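Local coordinates for choline binding protein PCPA (Streptococcus pneumoniae, PDB 4CP6) that is a pneumococcal vaccine antigen that probably attaches to choline on the cell surface and carries a leucine-rich repeat region, at residues V230-D235 with K255-L260; E281-F286 with I297-S302; T237-Y242 with E249-P254. All coordinates share one frame; numbering follows the deposited sequence. Where two conformers were deposited one is given.

Interaction 1: V230-D235 with K255-L260; sequences VLFSKD and KETKEL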
loop_
_atom_site.group_PDB
_atom_site.type_symbol
_atom_site.label_atom_id
_atom_site.label_comp_id
_atom_site.label_asym_id
_atom_site.label_seq_id
_atom_site.Cartn_x
_atom_site.Cartn_y
_atom_site.Cartn_z
ATOM N N VAL A 230 4.719 -0.610 -15.343
ATOM C CA VAL A 230 3.625 -1.287 -14.616
ATOM C C VAL A 230 4.137 -2.595 -14.059
ATOM O O VAL A 230 4.737 -3.379 -14.801
ATOM C CB VAL A 230 2.393 -1.512 -15.527
ATOM C CG1 VAL A 230 1.233 -2.122 -14.744
ATOM C CG2 VAL A 230 1.946 -0.190 -16.150
ATOM N N LEU A 231 3.914 -2.836 -12.761
ATOM C CA LEU A 231 4.393 -4.039 -12.095
ATOM C C LEU A 231 3.392 -5.182 -12.183
ATOM O O LEU A 231 2.234 -5.023 -11.792
ATOM C CB LEU A 231 4.714 -3.708 -10.635
ATOM C CG LEU A 231 5.197 -4.846 -9.751
ATOM C CD1 LEU A 231 6.591 -5.336 -10.162
ATOM C CD2 LEU A 231 5.255 -4.369 -8.301
ATOM N N PHE A 232 3.849 -6.350 -12.666
ATOM C CA PHE A 232 3.088 -7.567 -12.793
ATOM C C PHE A 232 3.839 -8.717 -12.142
ATOM O O PHE A 232 5.064 -8.655 -11.954
ATOM C CB PHE A 232 2.981 -7.950 -14.283
ATOM C CG PHE A 232 2.069 -7.101 -15.137
ATOM C CD1 PHE A 232 2.527 -5.919 -15.700
ATOM C CD2 PHE A 232 0.749 -7.469 -15.340
ATOM C CE1 PHE A 232 1.694 -5.149 -16.513
ATOM C CE2 PHE A 232 -0.084 -6.697 -16.152
ATOM C CZ PHE A 232 0.392 -5.528 -16.711
ATOM N N SER A 233 3.137 -9.813 -11.928
ATOM C CA SER A 233 3.803 -11.090 -11.670
ATOM C C SER A 233 4.512 -11.471 -12.996
ATOM O O SER A 233 4.103 -11.029 -14.076
ATOM C CB SER A 233 2.802 -12.178 -11.314
ATOM O OG SER A 233 1.793 -12.334 -12.311
ATOM N N LYS A 234 5.594 -12.268 -12.925
ATOM C CA LYS A 234 6.330 -12.640 -14.129
ATOM C C LYS A 234 5.421 -13.217 -15.241
ATOM O O LYS A 234 5.590 -12.880 -16.422
ATOM C CB LYS A 234 7.423 -13.640 -13.725
ATOM C CG LYS A 234 8.320 -14.079 -14.869
ATOM C CD LYS A 234 9.375 -13.075 -15.174
ATOM C CE LYS A 234 10.342 -13.644 -16.180
ATOM N NZ LYS A 234 11.407 -12.671 -16.497
ATOM N N ASP A 235 4.428 -14.022 -14.848
ATOM C CA ASP A 235 3.499 -14.639 -15.814
ATOM C C ASP A 235 2.363 -13.699 -16.292
ATOM O O ASP A 235 1.540 -14.114 -17.120
ATOM C CB ASP A 235 2.941 -15.951 -15.247
ATOM C CG ASP A 235 2.061 -15.829 -13.996
ATOM O OD1 ASP A 235 1.628 -14.697 -13.668
ATOM O OD2 ASP A 235 1.819 -16.856 -13.337
ATOM N N LYS A 255 -3.564 -9.614 -22.311
ATOM C CA LYS A 255 -4.497 -10.722 -22.411
ATOM C C LYS A 255 -4.371 -11.780 -21.301
ATOM O O LYS A 255 -5.344 -12.471 -21.015
ATOM C CB LYS A 255 -4.407 -11.387 -23.803
ATOM C CG LYS A 255 -3.057 -12.048 -24.105
ATOM C CD LYS A 255 -3.141 -12.874 -25.390
ATOM C CE LYS A 255 -1.872 -13.644 -25.645
ATOM N NZ LYS A 255 -1.969 -14.442 -26.897
ATOM N N GLU A 256 -3.181 -11.890 -20.671
ATOM C CA GLU A 256 -2.920 -12.880 -19.626
ATOM C C GLU A 256 -3.478 -12.481 -18.274
ATOM O O GLU A 256 -3.529 -13.324 -17.408
ATOM C CB GLU A 256 -1.400 -13.051 -19.429
ATOM C CG GLU A 256 -0.651 -13.628 -20.633
ATOM C CD GLU A 256 -0.165 -12.619 -21.660
ATOM O OE1 GLU A 256 -0.310 -11.396 -21.426
ATOM O OE2 GLU A 256 0.391 -13.059 -22.695
ATOM N N THR A 257 -3.858 -11.197 -18.083
ATOM C CA THR A 257 -4.288 -10.746 -16.758
ATOM C C THR A 257 -5.481 -11.508 -16.228
ATOM O O THR A 257 -6.495 -11.619 -16.928
ATOM C CB THR A 257 -4.544 -9.244 -16.741
ATOM O OG1 THR A 257 -3.626 -8.539 -17.575
ATOM C CG2 THR A 257 -4.524 -8.667 -15.341
ATOM N N LYS A 258 -5.377 -12.026 -14.998
ATOM C CA LYS A 258 -6.475 -12.725 -14.321
ATOM C C LYS A 258 -7.004 -11.857 -13.168
ATOM O O LYS A 258 -8.177 -11.972 -12.788
ATOM C CB LYS A 258 -6.020 -14.062 -13.763
ATOM C CG LYS A 258 -5.556 -15.015 -14.865
ATOM C CD LYS A 258 -5.428 -16.444 -14.352
ATOM C CE LYS A 258 -5.503 -17.452 -15.479
ATOM N NZ LYS A 258 -4.154 -17.832 -15.984
ATOM N N GLU A 259 -6.145 -11.013 -12.576
ATOM C CA GLU A 259 -6.617 -10.175 -11.484
ATOM C C GLU A 259 -5.881 -8.875 -11.397
ATOM O O GLU A 259 -4.674 -8.792 -11.718
ATOM C CB GLU A 259 -6.551 -10.920 -10.140
ATOM C CG GLU A 259 -5.153 -11.186 -9.648
ATOM C CD GLU A 259 -5.111 -11.841 -8.279
ATOM O OE1 GLU A 259 -5.606 -11.245 -7.291
ATOM O OE2 GLU A 259 -4.571 -12.965 -8.202
ATOM N N LEU A 260 -6.611 -7.850 -10.884
ATOM C CA LEU A 260 -6.011 -6.572 -10.526
ATOM C C LEU A 260 -5.842 -6.641 -9.027
ATOM O O LEU A 260 -6.825 -6.894 -8.310
ATOM C CB LEU A 260 -6.877 -5.375 -10.909
ATOM C CG LEU A 260 -7.350 -5.342 -12.353
ATOM C CD1 LEU A 260 -8.120 -4.083 -12.607
ATOM C CD2 LEU A 260 -6.173 -5.397 -13.332
#

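Interaction 2: E281-F286 with I297-S302; sequences EKIGTF and ISLPNS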
loop_
_atom_site.group_PDB
_atom_site.type_symbol
_atom_site.label_atom_id
_atom_site.label_comp_id
_atom_site.label_asym_id
_atom_site.label_seq_id
_atom_site.Cartn_x
_atom_site.Cartn_y
_atom_site.Cartn_z
ATOM N N GLU A 281 -10.660 -12.060 -14.069
ATOM C CA GLU A 281 -11.697 -12.593 -13.191
ATOM C C GLU A 281 -11.988 -11.755 -11.958
ATOM O O GLU A 281 -13.095 -11.838 -11.434
ATOM C CB GLU A 281 -11.308 -13.986 -12.672
ATOM C CG GLU A 281 -11.067 -15.014 -13.771
ATOM C CD GLU A 281 -10.373 -16.289 -13.319
ATOM O OE1 GLU A 281 -9.863 -16.341 -12.175
ATOM O OE2 GLU A 281 -10.320 -17.237 -14.133
ATOM N N LYS A 282 -10.997 -11.034 -11.452
ATOM C CA LYS A 282 -11.135 -10.342 -10.178
ATOM C C LYS A 282 -10.522 -8.975 -10.160
ATOM O O LYS A 282 -9.396 -8.784 -10.631
ATOM C CB LYS A 282 -10.486 -11.251 -9.101
ATOM C CG LYS A 282 -10.421 -10.653 -7.694
ATOM C CD LYS A 282 -9.844 -11.699 -6.750
ATOM C CE LYS A 282 -9.900 -11.265 -5.327
ATOM N NZ LYS A 282 -9.299 -12.312 -4.450
ATOM N N ILE A 283 -11.249 -8.036 -9.538
ATOM C CA ILE A 283 -10.774 -6.678 -9.297
ATOM C C ILE A 283 -10.659 -6.524 -7.775
ATOM O O ILE A 283 -11.672 -6.618 -7.058
ATOM C CB ILE A 283 -11.733 -5.630 -9.898
ATOM C CG1 ILE A 283 -11.748 -5.778 -11.428
ATOM C CG2 ILE A 283 -11.363 -4.217 -9.451
ATOM C CD1 ILE A 283 -12.823 -4.948 -12.122
ATOM N N GLY A 284 -9.429 -6.313 -7.299
ATOM C CA GLY A 284 -9.122 -6.222 -5.873
ATOM C C GLY A 284 -9.705 -5.021 -5.163
ATOM O O GLY A 284 -10.065 -4.017 -5.786
ATOM N N THR A 285 -9.684 -5.072 -3.828
ATOM C CA THR A 285 -10.225 -3.989 -3.012
ATOM C C THR A 285 -9.473 -2.670 -3.292
ATOM O O THR A 285 -8.248 -2.659 -3.462
ATOM C CB THR A 285 -10.292 -4.413 -1.526
ATOM O OG1 THR A 285 -11.021 -3.438 -0.786
ATOM C CG2 THR A 285 -8.914 -4.545 -0.899
ATOM N N PHE A 286 -10.212 -1.535 -3.340
ATOM C CA PHE A 286 -9.650 -0.217 -3.621
ATOM C C PHE A 286 -8.899 -0.166 -4.950
ATOM O O PHE A 286 -8.067 0.739 -5.138
ATOM C CB PHE A 286 -8.747 0.248 -2.471
ATOM C CG PHE A 286 -9.442 0.585 -1.174
ATOM C CD1 PHE A 286 -9.808 -0.419 -0.288
ATOM C CD2 PHE A 286 -9.678 1.909 -0.821
ATOM C CE1 PHE A 286 -10.434 -0.106 0.919
ATOM C CE2 PHE A 286 -10.314 2.220 0.382
ATOM C CZ PHE A 286 -10.691 1.210 1.234
ATOM N N ILE A 297 -14.309 2.688 -18.307
ATOM C CA ILE A 297 -13.695 1.406 -18.010
ATOM C C ILE A 297 -14.473 0.306 -18.673
ATOM O O ILE A 297 -15.702 0.279 -18.551
ATOM C CB ILE A 297 -13.514 1.198 -16.497
ATOM C CG1 ILE A 297 -12.707 -0.105 -16.233
ATOM C CG2 ILE A 297 -14.873 1.190 -15.760
ATOM C CD1 ILE A 297 -12.340 -0.264 -14.869
ATOM N N SER A 298 -13.795 -0.598 -19.396
ATOM C CA SER A 298 -14.482 -1.717 -20.024
ATOM C C SER A 298 -14.300 -2.942 -19.117
ATOM O O SER A 298 -13.150 -3.321 -18.835
ATOM C CB SER A 298 -13.911 -1.990 -21.412
ATOM O OG SER A 298 -14.562 -3.106 -21.989
ATOM N N LEU A 299 -15.401 -3.537 -18.650
ATOM C CA LEU A 299 -15.370 -4.701 -17.761
ATOM C C LEU A 299 -15.752 -5.932 -18.562
ATOM O O LEU A 299 -16.750 -5.916 -19.285
ATOM C CB LEU A 299 -16.364 -4.507 -16.614
ATOM C CG LEU A 299 -16.119 -3.250 -15.742
ATOM C CD1 LEU A 299 -17.229 -3.114 -14.697
ATOM C CD2 LEU A 299 -14.742 -3.300 -15.072
ATOM N N PRO A 300 -14.977 -7.019 -18.420
ATOM C CA PRO A 300 -15.162 -8.182 -19.303
ATOM C C PRO A 300 -16.212 -9.200 -18.886
ATOM O O PRO A 300 -16.606 -9.261 -17.728
ATOM C CB PRO A 300 -13.766 -8.822 -19.309
ATOM C CG PRO A 300 -13.257 -8.534 -17.892
ATOM C CD PRO A 300 -13.736 -7.134 -17.627
ATOM N N ASN A 301 -16.679 -10.018 -19.863
ATOM C CA ASN A 301 -17.631 -11.083 -19.595
ATOM C C ASN A 301 -17.126 -12.061 -18.540
ATOM O O ASN A 301 -17.922 -12.617 -17.811
ATOM C CB ASN A 301 -17.921 -11.855 -20.899
ATOM C CG ASN A 301 -18.586 -10.979 -21.935
ATOM O OD1 ASN A 301 -18.170 -10.899 -23.122
ATOM N ND2 ASN A 301 -19.624 -10.293 -21.515
ATOM N N SER A 302 -15.789 -12.260 -18.465
ATOM C CA SER A 302 -15.182 -13.180 -17.507
ATOM C C SER A 302 -15.159 -12.658 -16.067
ATOM O O SER A 302 -14.819 -13.438 -15.166
ATOM C CB SER A 302 -13.751 -13.488 -17.937
ATOM O OG SER A 302 -13.044 -12.277 -18.134
#

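Interaction 3: T237-Y242 with E249-P254; sequences TQLIYY and ESYKTP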
loop_
_atom_site.group_PDB
_atom_site.type_symbol
_atom_site.label_atom_id
_atom_site.label_comp_id
_atom_site.label_asym_id
_atom_site.label_seq_id
_atom_site.Cartn_x
_atom_site.Cartn_y
_atom_site.Cartn_z
ATOM N N THR A 237 -0.260 -12.759 -14.914
ATOM C CA THR A 237 -1.609 -13.054 -14.431
ATOM C C THR A 237 -2.071 -12.048 -13.387
ATOM O O THR A 237 -3.281 -11.889 -13.196
ATOM C CB THR A 237 -1.731 -14.467 -13.891
ATOM O OG1 THR A 237 -0.905 -14.641 -12.724
ATOM C CG2 THR A 237 -1.446 -15.513 -14.966
ATOM N N GLN A 238 -1.122 -11.392 -12.691
ATOM C CA GLN A 238 -1.474 -10.419 -11.652
ATOM C C GLN A 238 -0.933 -9.082 -12.041
ATOM O O GLN A 238 0.289 -8.947 -12.202
ATOM C CB GLN A 238 -0.907 -10.841 -10.265
ATOM C CG GLN A 238 -1.293 -12.268 -9.838
ATOM C CD GLN A 238 -0.625 -12.741 -8.580
ATOM O OE1 GLN A 238 0.285 -13.580 -8.609
ATOM N NE2 GLN A 238 -1.127 -12.282 -7.446
ATOM N N LEU A 239 -1.804 -8.067 -12.183
ATOM C CA LEU A 239 -1.354 -6.702 -12.359
ATOM C C LEU A 239 -1.274 -6.190 -10.920
ATOM O O LEU A 239 -2.302 -6.031 -10.240
ATOM C CB LEU A 239 -2.309 -5.881 -13.251
ATOM C CG LEU A 239 -1.773 -4.530 -13.682
ATOM C CD1 LEU A 239 -2.575 -4.005 -14.901
ATOM C CD2 LEU A 239 -1.773 -3.489 -12.516
ATOM N N ILE A 240 -0.032 -6.005 -10.435
ATOM C CA ILE A 240 0.180 -5.665 -9.040
ATOM C C ILE A 240 0.058 -4.161 -8.808
ATOM O O ILE A 240 -0.612 -3.745 -7.857
ATOM C CB ILE A 240 1.545 -6.211 -8.561
ATOM C CG1 ILE A 240 1.578 -7.748 -8.707
ATOM C CG2 ILE A 240 1.839 -5.806 -7.084
ATOM C CD1 ILE A 240 2.963 -8.372 -8.497
ATOM N N TYR A 241 0.750 -3.347 -9.621
ATOM C CA TYR A 241 0.704 -1.911 -9.382
ATOM C C TYR A 241 0.901 -1.119 -10.635
ATOM O O TYR A 241 1.907 -1.303 -11.336
ATOM C CB TYR A 241 1.723 -1.490 -8.304
ATOM C CG TYR A 241 1.576 -0.023 -7.946
ATOM C CD1 TYR A 241 0.378 0.475 -7.426
ATOM C CD2 TYR A 241 2.612 0.882 -8.182
ATOM C CE1 TYR A 241 0.225 1.829 -7.138
ATOM C CE2 TYR A 241 2.486 2.225 -7.847
ATOM C CZ TYR A 241 1.286 2.701 -7.347
ATOM O OH TYR A 241 1.134 4.049 -7.086
ATOM N N TYR A 242 -0.051 -0.191 -10.905
ATOM C CA TYR A 242 0.028 0.742 -12.014
ATOM C C TYR A 242 0.441 2.075 -11.381
ATOM O O TYR A 242 -0.333 2.657 -10.597
ATOM C CB TYR A 242 -1.336 0.845 -12.663
ATOM C CG TYR A 242 -1.306 1.646 -13.951
ATOM C CD1 TYR A 242 -1.362 3.039 -13.932
ATOM C CD2 TYR A 242 -1.304 1.010 -15.188
ATOM C CE1 TYR A 242 -1.384 3.777 -15.114
ATOM C CE2 TYR A 242 -1.335 1.739 -16.376
ATOM C CZ TYR A 242 -1.355 3.117 -16.331
ATOM O OH TYR A 242 -1.426 3.824 -17.508
ATOM N N GLU A 249 -2.941 8.421 -21.265
ATOM C CA GLU A 249 -4.379 8.673 -21.139
ATOM C C GLU A 249 -5.211 7.419 -21.281
ATOM O O GLU A 249 -6.351 7.379 -20.801
ATOM C CB GLU A 249 -4.827 9.761 -22.136
ATOM C CG GLU A 249 -4.293 11.133 -21.773
ATOM C CD GLU A 249 -4.887 12.287 -22.567
ATOM O OE1 GLU A 249 -5.935 12.092 -23.221
ATOM O OE2 GLU A 249 -4.329 13.405 -22.491
ATOM N N SER A 250 -4.697 6.393 -21.973
ATOM C CA SER A 250 -5.461 5.168 -22.166
ATOM C C SER A 250 -4.545 3.985 -21.906
ATOM O O SER A 250 -3.324 4.094 -22.051
ATOM C CB SER A 250 -6.035 5.083 -23.577
ATOM O OG SER A 250 -4.962 5.122 -24.504
ATOM N N TYR A 251 -5.129 2.864 -21.536
ATOM C CA TYR A 251 -4.359 1.657 -21.225
ATOM C C TYR A 251 -5.214 0.455 -21.433
ATOM O O TYR A 251 -6.429 0.490 -21.169
ATOM C CB TYR A 251 -3.878 1.698 -19.751
ATOM C CG TYR A 251 -2.981 0.545 -19.340
ATOM C CD1 TYR A 251 -1.658 0.486 -19.761
ATOM C CD2 TYR A 251 -3.441 -0.454 -18.478
ATOM C CE1 TYR A 251 -0.830 -0.564 -19.386
ATOM C CE2 TYR A 251 -2.618 -1.506 -18.085
ATOM C CZ TYR A 251 -1.316 -1.557 -18.555
ATOM O OH TYR A 251 -0.490 -2.576 -18.188
ATOM N N LYS A 252 -4.579 -0.639 -21.905
ATOM C CA LYS A 252 -5.221 -1.910 -22.079
ATOM C C LYS A 252 -4.438 -2.948 -21.273
ATOM O O LYS A 252 -3.239 -3.093 -21.480
ATOM C CB LYS A 252 -5.239 -2.346 -23.561
ATOM C CG LYS A 252 -6.020 -1.394 -24.458
ATOM C CD LYS A 252 -6.022 -1.869 -25.915
ATOM C CE LYS A 252 -6.395 -0.739 -26.840
ATOM N NZ LYS A 252 -5.393 -0.591 -27.928
ATOM N N THR A 253 -5.095 -3.668 -20.355
ATOM C CA THR A 253 -4.390 -4.724 -19.629
ATOM C C THR A 253 -4.052 -5.847 -20.622
ATOM O O THR A 253 -4.801 -6.130 -21.575
ATOM C CB THR A 253 -5.225 -5.236 -18.456
ATOM O OG1 THR A 253 -6.516 -5.671 -18.943
ATOM C CG2 THR A 253 -5.380 -4.205 -17.375
ATOM N N PRO A 254 -2.926 -6.546 -20.384
ATOM C CA PRO A 254 -2.554 -7.647 -21.296
ATOM C C PRO A 254 -3.514 -8.814 -21.227
ATOM O O PRO A 254 -4.232 -8.998 -20.240
ATOM C CB PRO A 254 -1.147 -8.050 -20.825
ATOM C CG PRO A 254 -1.010 -7.512 -19.439
ATOM C CD PRO A 254 -1.927 -6.316 -19.321
#

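Interaction 1: V230-D235 with K255-L260
The backbones of 230-235 and 255-260 approach only where Asp-235 lies across from Glu-256, their CA atoms 7.7 Å apart, and no hydrogen bond joins the two segments. Contact is made at two separate points. At the first, the carbonyl O of Asp-235 meets the aliphatic root of Glu-256, 3.9 Å from its CB and 4.2 Å from its CG. The touch is made by the methylenes; beyond them the chain bends at chi2 (88°), and the carboxylate takes no part. At the second, the ring of Phe-232 presents its edge: CE2 lies 4.2 Å from Thr-257 OG1, which sits near the ring plane. That hydroxyl is hydrogen-bonded to the carbonyl O of Pro-254, and its approach to the ring is plain packing. Ser-233 OG donates to Asp-235 OD1 over 2.7 Å, meeting the carboxylate oxygen nearly along its C-O bond; Thr-237 OG1 also bonds to OD1, while Ser-233 OG pairs with the backbone N of Gln-238. These bonds join Ser-233, Asp-235, Thr-237 and Gln-238 across the turn that follows strand 230-233. Lys-236 lies against Phe-232 in a cation-pi contact. With strand 238-241 running between strands 230-233 and 259-260 in one sheet, the arrangement is that of a beta-hairpin joined to the parallel sheet of a BspA-type leucine-rich repeat solenoid.

Interaction 2: E281-F286 with I297-S302
Ile-283 and Leu-299 make the one apolar side-chain contact between 281-286 and 297-302, with CD1 of Ile-283 3.9 Å from CD2 of Leu-299. Each side chain offers the end of a branch; the two cross at about a right angle, and one methyl from each is within touching distance. Ile-283 has CG1 anti to its carbonyl carbon (chi1 -65°), and an extended chi2 of 171° carries CD1 out to Leu-299. Leu-299 starts from a CB that does not aim at the other segment; its CD2 branch closes the distance.

The second touch, on the more solvent-facing side, is a close but bond-free approach of backbone atoms: Glu-281 CA stands 3.8 Å from the carbonyl O of Ser-302, and their CA atoms, 5.6 Å apart, are the nearest across the segments. Both residues are partly exposed and Glu-281 turns its CB away, in contrast to the buried Ile-283 with its inward methyl. No hydrogen bond crosses the contact, whose two sides together bury 142 Å². Ser-302 is instead held from outside: its OG bonds to Leu-280 O and Gly-279 N, and its backbone N to Glu-278 OE1.

The touching parts, 281-283 and 299-302, are steeply opposed, their directions 144° apart. Strand 282-283 lies between strands 259-260 and 305-306 in one parallel run, whereas strand 296-298 is the last of a separate three-strand parallel sheet beside strand 273-275; Leu-299 extends the packing to Leu-322 of strand 319-322.

Interaction 3: T237-Y242 with E249-P254
Tyr-242 and Tyr-251 both hold CG anti to the backbone N (chi1 -172° and -176°), which swings the two rings out from the backbone just after strand 238-241 and from strand 250-252 until they slide past each other in opposite directions. They form a T-shaped pair: centroids 4.8 Å apart, planes inclined at 72°. Tyr-242 supplies the edge. Its CE2 stands 3.5 Å above the Tyr-251 ring, over the centre, and 3.6 Å from Tyr-251 CG, so the C-H rather than the hydroxyl addresses the aromatic face. The Tyr-242 OH passes alongside, 3.9 Å from Tyr-251 CB.

This pair lies within the hydrophobic core of a leucine-rich repeat solenoid, where the end of strand 238-241, in the mixed sheet, faces strand 250-252 of the separate parallel sheet. Tyr-242 follows a classic beta bulge, with Ile-240 and Tyr-241 set opposite the single residue Leu-231. Leu-239 packs against the edge of Tyr-251. Its CD1 lies 4.0 Å from CE2 and near the ring plane, and the same methyl reaches Thr-253 CG2 at 3.7 Å, the two side chains crossing at about a right angle. Thr-253 points its methyl into this apolar contact while its OG1 is hydrogen-bonded to Asn-277 OD1. Beyond the segments, Tyr-242 also stacks with Phe-265, and Phe-232 packs against both Leu-239 and Tyr-251.

Overall arrangement
Along the chain, both segments of interaction 3 fall between the two segments of interaction 1, and interaction 2 follows both. The centres of interactions 1 and 3 are about 7 Å apart, those of 1 and 2 about 13 Å, and those of 2 and 3 about 11 Å. Strands 230-233, 238-241, 259-260 and 282-283 are consecutive in one mixed sheet, while 250-252 and 296-298 are the outer strands of a three-strand parallel sheet. Lys-258 serves both junctions: its N lies 2.8 Å from Thr-237 O and its O 2.8 Å from Glu-281 N, each a probable hydrogen bond. The antiparallel hairpin is thereby continued directly into the parallel repeats as one elongated solenoid.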